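Local coordinates for protein sarcosine oxidase (Pyrococcus horikoshii, PDB 1Y56) that forms the beta subunit of an FAD-, FMN- and ATP-containing L-proline dehydrogenase complex, probably oxidising L-proline with its bound flavin, at residues B[2-16]-B[189-201]. Numbering follows the deposited sequence.
Sequences LPEKSEIVVIGGGIV and KGIIKTGIVVNAT. With FAD (flavin-adenine dinucleotide), chain I.
Ile11 is held through both its N and its O by the neighbouring strand: its N reaches Val198 O at 2.8 Å in an almost straight bond (175° at the hydrogen), and its O receives Ala200 N in the carbonyl plane, in a more bent bond. One step back, Val9 repeats the pattern, its N bonded to Ile196 O and its O to Val198 N. This is the parallel ladder of strands 8-11 and 196-199, whose axes run 4.7 Å apart at 15°. Nearer the N-terminus a separate bridge takes over, with Lys193 N on Glu4 O at 2.8 Å, arriving above the carbonyl plane, and Ser6 N on Lys193 O. Between the two sets sits Thr194; with OG1 anti to the backbone N (chi1 -174°), the hydroxyl oxygen is turned toward the other segment, 2.8 Å from Ser6 O and 3.1 Å from Glu7 O.

On one face of the ladder Val10 CG2 packs alongside CB of Val198; on the other Val9 CG2 meets both CB and CG2 of Thr194, and Ile11 CG2 rests on Thr201 CG2 at 3.6 Å and also approaches C2A of the FAD adenine. Farther out, Ile192 CD1 touches Leu2 CD2 at 3.8 Å, and the Lys5 and Lys193 chains cross. Strands 31-34 and 327-331 continue the sheet on either side of this pair.

Past the strand ends, Val16 N donates to FAD O2P, and a water accepts from Gly14 N and lies close to Ala200 O and that same phosphate oxygen. Gly12 sets its CA against FAD O4B at 3.3 Å. Strand, glycine turn and helix 15-26, with Gly12 and Gly14 in a GxGxxG-like pattern, make up the dinucleotide-binding Rossmann motif of FAD-dependent oxidoreductases.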
loop_
_atom_site.group_PDB
_atom_site.type_symbol
_atom_site.label_atom_id
_atom_site.label_comp_id
_atom_site.label_asym_id
_atom_site.label_seq_id
_atom_site.Cartn_x
_atom_site.Cartn_y
_atom_site.Cartn_z
ATOM N N LEU B 2 38.272 -10.208 18.729
ATOM C CA LEU B 2 39.069 -9.479 17.684
ATOM C C LEU B 2 40.383 -8.935 18.255
ATOM O O LEU B 2 40.366 -8.009 19.073
ATOM C CB LEU B 2 38.245 -8.342 17.053
ATOM C CG LEU B 2 38.692 -7.529 15.810
ATOM C CD1 LEU B 2 39.603 -6.347 16.148
ATOM C CD2 LEU B 2 39.284 -8.364 14.655
ATOM N N PRO B 3 41.528 -9.509 17.825
ATOM C CA PRO B 3 42.827 -9.051 18.277
ATOM C C PRO B 3 43.070 -7.692 17.678
ATOM O O PRO B 3 42.345 -7.287 16.778
ATOM C CB PRO B 3 43.787 -10.064 17.659
ATOM C CG PRO B 3 43.095 -10.555 16.470
ATOM C CD PRO B 3 41.658 -10.618 16.865
ATOM N N GLU B 4 44.072 -6.977 18.161
ATOM C CA GLU B 4 44.338 -5.672 17.582
ATOM C C GLU B 4 45.742 -5.549 17.018
ATOM O O GLU B 4 46.025 -4.626 16.240
ATOM C CB GLU B 4 43.985 -4.554 18.560
ATOM C CG GLU B 4 44.385 -4.816 19.983
ATOM C CD GLU B 4 45.555 -3.959 20.384
ATOM O OE1 GLU B 4 46.594 -3.994 19.675
ATOM O OE2 GLU B 4 45.428 -3.241 21.405
ATOM N N LYS B 5 46.595 -6.499 17.401
ATOM C CA LYS B 5 47.896 -6.698 16.780
ATOM C C LYS B 5 48.074 -8.181 16.505
ATOM O O LYS B 5 47.547 -9.011 17.232
ATOM C CB LYS B 5 49.017 -6.175 17.681
ATOM C CG LYS B 5 50.385 -6.105 16.986
ATOM C CD LYS B 5 51.353 -5.095 17.637
ATOM C CE LYS B 5 51.108 -3.659 17.142
ATOM N NZ LYS B 5 52.267 -2.743 17.399
ATOM N N SER B 6 48.784 -8.506 15.429
ATOM C CA SER B 6 49.143 -9.885 15.103
ATOM C C SER B 6 50.367 -9.908 14.192
ATOM O O SER B 6 50.425 -9.188 13.197
ATOM C CB SER B 6 47.974 -10.633 14.452
ATOM O OG SER B 6 48.290 -11.998 14.210
ATOM N N GLU B 7 51.347 -10.731 14.553
ATOM C CA GLU B 7 52.593 -10.851 13.811
ATOM C C GLU B 7 52.289 -11.157 12.345
ATOM O O GLU B 7 52.767 -10.457 11.446
ATOM C CB GLU B 7 53.468 -11.937 14.460
ATOM C CG GLU B 7 54.710 -12.394 13.672
ATOM C CD GLU B 7 55.945 -11.504 13.880
ATOM O OE1 GLU B 7 55.854 -10.503 14.632
ATOM O OE2 GLU B 7 57.012 -11.815 13.288
ATOM N N ILE B 8 51.467 -12.186 12.129
ATOM C CA ILE B 8 51.044 -12.624 10.800
ATOM C C ILE B 8 49.512 -12.671 10.696
ATOM O O ILE B 8 48.829 -13.172 11.600
ATOM C CB ILE B 8 51.603 -14.022 10.465
ATOM C CG1 ILE B 8 53.120 -14.058 10.629
ATOM C CG2 ILE B 8 51.227 -14.427 9.048
ATOM C CD1 ILE B 8 53.698 -15.458 10.611
ATOM N N VAL B 9 48.984 -12.153 9.586
ATOM C CA VAL B 9 47.559 -12.242 9.285
ATOM C C VAL B 9 47.364 -13.010 7.984
ATOM O O VAL B 9 47.798 -12.549 6.931
ATOM C CB VAL B 9 46.940 -10.832 9.141
ATOM C CG1 VAL B 9 45.560 -10.907 8.508
ATOM C CG2 VAL B 9 46.881 -10.122 10.483
ATOM N N VAL B 10 46.736 -14.181 8.057
ATOM C CA VAL B 10 46.351 -14.937 6.851
ATOM C C VAL B 10 44.924 -14.564 6.477
ATOM O O VAL B 10 44.020 -14.658 7.306
ATOM C CB VAL B 10 46.458 -16.496 7.028
ATOM C CG1 VAL B 10 45.696 -17.253 5.927
ATOM C CG2 VAL B 10 47.897 -16.946 7.035
ATOM N N ILE B 11 44.719 -14.131 5.236
ATOM C CA ILE B 11 43.374 -13.799 4.783
ATOM C C ILE B 11 42.777 -14.994 4.051
ATOM O O ILE B 11 43.373 -15.505 3.092
ATOM C CB ILE B 11 43.330 -12.542 3.900
ATOM C CG1 ILE B 11 43.951 -11.355 4.627
ATOM C CG2 ILE B 11 41.897 -12.202 3.576
ATOM C CD1 ILE B 11 44.222 -10.163 3.738
ATOM N N GLY B 12 41.607 -15.433 4.519
ATOM C CA GLY B 12 40.937 -16.612 3.984
ATOM C C GLY B 12 41.103 -17.826 4.880
ATOM O O GLY B 12 42.218 -18.191 5.233
ATOM N N GLY B 13 39.989 -18.454 5.237
ATOM C CA GLY B 13 40.013 -19.610 6.126
ATOM C C GLY B 13 39.490 -20.873 5.469
ATOM O O GLY B 13 38.688 -21.608 6.046
ATOM N N GLY B 14 39.926 -21.113 4.243
ATOM C CA GLY B 14 39.642 -22.372 3.575
ATOM C C GLY B 14 40.791 -23.321 3.825
ATOM O O GLY B 14 41.707 -23.015 4.615
ATOM N N ILE B 15 40.763 -24.468 3.147
ATOM C CA ILE B 15 41.786 -25.480 3.357
ATOM C C ILE B 15 43.182 -24.849 3.297
ATOM O O ILE B 15 44.006 -25.090 4.171
ATOM C CB ILE B 15 41.621 -26.709 2.402
ATOM C CG1 ILE B 15 42.534 -27.880 2.810
ATOM C CG2 ILE B 15 41.834 -26.316 0.945
ATOM C CD1 ILE B 15 42.457 -28.279 4.283
ATOM N N VAL B 16 43.423 -24.000 2.305
ATOM C CA VAL B 16 44.741 -23.395 2.144
ATOM C C VAL B 16 45.080 -22.427 3.282
ATOM O O VAL B 16 46.143 -22.529 3.907
ATOM C CB VAL B 16 44.897 -22.740 0.764
ATOM C CG1 VAL B 16 46.255 -22.080 0.630
ATOM C CG2 VAL B 16 44.725 -23.800 -0.301
ATOM N N LYS B 189 35.283 -5.096 11.142
ATOM C CA LYS B 189 35.217 -5.089 12.603
ATOM C C LYS B 189 36.440 -4.412 13.258
ATOM O O LYS B 189 36.866 -4.782 14.360
ATOM C CB LYS B 189 35.066 -6.517 13.109
ATOM C CG LYS B 189 33.673 -7.039 12.991
ATOM C CD LYS B 189 33.614 -8.540 13.226
ATOM C CE LYS B 189 32.161 -9.004 13.243
ATOM N NZ LYS B 189 32.022 -10.442 13.611
ATOM N N GLY B 190 37.006 -3.419 12.577
ATOM C CA GLY B 190 38.158 -2.684 13.106
ATOM C C GLY B 190 39.423 -3.009 12.336
ATOM O O GLY B 190 39.383 -3.813 11.393
ATOM N N ILE B 191 40.542 -2.386 12.720
ATOM C CA ILE B 191 41.817 -2.647 12.054
ATOM C C ILE B 191 42.675 -3.556 12.926
ATOM O O ILE B 191 42.608 -3.482 14.147
ATOM C CB ILE B 191 42.546 -1.322 11.552
ATOM C CG1 ILE B 191 43.945 -1.115 12.179
ATOM C CG2 ILE B 191 41.608 -0.089 11.620
ATOM C CD1 ILE B 191 44.008 -0.258 13.498
ATOM N N ILE B 192 43.436 -4.446 12.299
ATOM C CA ILE B 192 44.410 -5.261 13.014
ATOM C C ILE B 192 45.787 -4.825 12.571
ATOM O O ILE B 192 46.069 -4.791 11.373
ATOM C CB ILE B 192 44.256 -6.754 12.708
ATOM C CG1 ILE B 192 42.890 -7.242 13.165
ATOM C CG2 ILE B 192 45.340 -7.564 13.406
ATOM C CD1 ILE B 192 42.541 -8.636 12.702
ATOM N N LYS B 193 46.642 -4.488 13.533
ATOM C CA LYS B 193 48.030 -4.151 13.229
ATOM C C LYS B 193 48.852 -5.387 12.901
ATOM O O LYS B 193 48.838 -6.363 13.653
ATOM C CB LYS B 193 48.680 -3.388 14.378
ATOM C CG LYS B 193 48.737 -1.890 14.162
ATOM C CD LYS B 193 47.411 -1.193 14.486
ATOM C CE LYS B 193 47.221 -1.016 15.993
ATOM N NZ LYS B 193 48.493 -0.602 16.664
ATOM N N THR B 194 49.565 -5.328 11.777
ATOM C CA THR B 194 50.430 -6.411 11.329
ATOM C C THR B 194 51.449 -5.907 10.301
ATOM O O THR B 194 51.227 -4.910 9.626
ATOM C CB THR B 194 49.602 -7.568 10.725
ATOM O OG1 THR B 194 50.461 -8.680 10.416
ATOM C CG2 THR B 194 48.860 -7.110 9.473
ATOM N N GLY B 195 52.571 -6.599 10.183
ATOM C CA GLY B 195 53.547 -6.254 9.163
ATOM C C GLY B 195 53.627 -7.297 8.071
ATOM O O GLY B 195 54.164 -7.027 7.000
ATOM N N ILE B 196 53.086 -8.485 8.344
ATOM C CA ILE B 196 53.123 -9.621 7.418
ATOM C C ILE B 196 51.713 -10.138 7.127
ATOM O O ILE B 196 51.000 -10.568 8.054
ATOM C CB ILE B 196 53.933 -10.787 8.014
ATOM C CG1 ILE B 196 55.334 -10.325 8.438
ATOM C CG2 ILE B 196 53.974 -11.976 7.052
ATOM C CD1 ILE B 196 55.988 -11.244 9.480
ATOM N N VAL B 197 51.308 -10.107 5.853
ATOM C CA VAL B 197 50.003 -10.674 5.467
ATOM C C VAL B 197 50.113 -11.713 4.350
ATOM O O VAL B 197 50.980 -11.594 3.467
ATOM C CB VAL B 197 48.915 -9.599 5.124
ATOM C CG1 VAL B 197 49.149 -8.304 5.882
ATOM C CG2 VAL B 197 48.858 -9.324 3.658
ATOM N N VAL B 198 49.245 -12.729 4.413
ATOM C CA VAL B 198 49.172 -13.770 3.385
ATOM C C VAL B 198 47.800 -13.791 2.729
ATOM O O VAL B 198 46.791 -13.974 3.411
ATOM C CB VAL B 198 49.463 -15.181 3.948
ATOM C CG1 VAL B 198 49.265 -16.242 2.863
ATOM C CG2 VAL B 198 50.867 -15.254 4.507
ATOM N N ASN B 199 47.777 -13.613 1.411
ATOM C CA ASN B 199 46.546 -13.675 0.635
ATOM C C ASN B 199 46.219 -15.113 0.212
ATOM O O ASN B 199 46.823 -15.651 -0.733
ATOM C CB ASN B 199 46.652 -12.752 -0.585
ATOM C CG ASN B 199 45.424 -12.794 -1.481
ATOM O OD1 ASN B 199 45.503 -12.431 -2.649
ATOM N ND2 ASN B 199 44.286 -13.218 -0.938
ATOM N N ALA B 200 45.266 -15.727 0.919
ATOM C CA ALA B 200 44.811 -17.068 0.577
ATOM C C ALA B 200 43.300 -17.071 0.362
ATOM O O ALA B 200 42.541 -17.676 1.127
ATOM C CB ALA B 200 45.210 -18.054 1.641
ATOM N N THR B 201 42.865 -16.392 -0.692
ATOM C CA THR B 201 41.453 -16.240 -0.952
ATOM C C THR B 201 41.164 -16.698 -2.373
ATOM O O THR B 201 40.406 -16.041 -3.087
ATOM C CB THR B 201 41.024 -14.750 -0.794
ATOM O OG1 THR B 201 41.766 -13.932 -1.708
ATOM C CG2 THR B 201 41.266 -14.247 0.624
HETATM P PA FAD I . 38.726 -21.286 -0.575
HETATM O O1A FAD I . 37.745 -20.599 -1.476
HETATM O O2A FAD I . 38.346 -22.621 0.011
HETATM O O5B FAD I . 39.160 -20.261 0.579
HETATM C C5B FAD I . 39.210 -18.864 0.343
HETATM C C4B FAD I . 38.462 -18.205 1.485
HETATM O O4B FAD I . 38.770 -16.816 1.507
HETATM C C3B FAD I . 36.945 -18.320 1.351
HETATM O O3B FAD I . 36.422 -19.117 2.426
HETATM C C2B FAD I . 36.448 -16.885 1.409
HETATM O O2B FAD I . 35.365 -16.679 2.303
HETATM C C1B FAD I . 37.620 -16.130 1.974
HETATM N N9A FAD I . 37.601 -14.707 1.572
HETATM C C8A FAD I . 37.396 -14.193 0.345
HETATM N N7A FAD I . 37.437 -12.843 0.439
HETATM C C5A FAD I . 37.667 -12.526 1.728
HETATM C C6A FAD I . 37.822 -11.329 2.419
HETATM N N6A FAD I . 37.747 -10.142 1.766
HETATM N N1A FAD I . 38.051 -11.358 3.746
HETATM C C2A FAD I . 38.135 -12.526 4.417
HETATM N N3A FAD I . 37.991 -13.700 3.781
HETATM C C4A FAD I . 37.766 -13.712 2.439
HETATM N N1 FAD I . 40.769 -29.650 -5.322
HETATM C C2 FAD I . 41.418 -30.809 -5.104
HETATM O O2 FAD I . 42.595 -30.767 -4.701
HETATM N N3 FAD I . 40.843 -32.010 -5.307
HETATM C C4 FAD I . 39.572 -32.131 -5.736
HETATM O O4 FAD I . 39.050 -33.259 -5.910
HETATM C C4X FAD I . 38.835 -30.982 -5.997
HETATM N N5 FAD I . 37.552 -31.018 -6.437
HETATM C C5X FAD I . 36.868 -29.866 -6.667
HETATM C C6 FAD I . 35.545 -29.946 -7.118
HETATM C C7 FAD I . 34.807 -28.782 -7.358
HETATM C C7M FAD I . 33.379 -28.885 -7.846
HETATM C C8 FAD I . 35.410 -27.533 -7.147
HETATM C C8M FAD I . 34.682 -26.269 -7.387
HETATM C C9 FAD I . 36.729 -27.450 -6.700
HETATM C C9A FAD I . 37.468 -28.607 -6.451
HETATM N N10 FAD I . 38.742 -28.497 -6.018
HETATM C C10 FAD I . 39.499 -29.668 -5.768
HETATM C "C1'" FAD I . 39.342 -27.181 -5.832
HETATM C "C2'" FAD I . 39.502 -26.865 -4.368
HETATM O "O2'" FAD I . 38.198 -26.689 -3.828
HETATM C "C3'" FAD I . 40.256 -25.562 -4.244
HETATM O "O3'" FAD I . 41.498 -25.661 -4.954
HETATM C "C4'" FAD I . 40.520 -25.260 -2.781
HETATM O "O4'" FAD I . 39.294 -25.194 -2.031
HETATM C "C5'" FAD I . 41.261 -23.944 -2.633
HETATM O "O5'" FAD I . 41.246 -23.661 -1.241
HETATM P P FAD I . 41.445 -22.160 -0.769
HETATM O O1P FAD I . 42.595 -21.596 -1.562
HETATM O O2P FAD I . 41.462 -22.181 0.733
HETATM O O3P FAD I . 40.111 -21.479 -1.364
HETATM O O HOH W 1 42.023 -20.201 2.325
#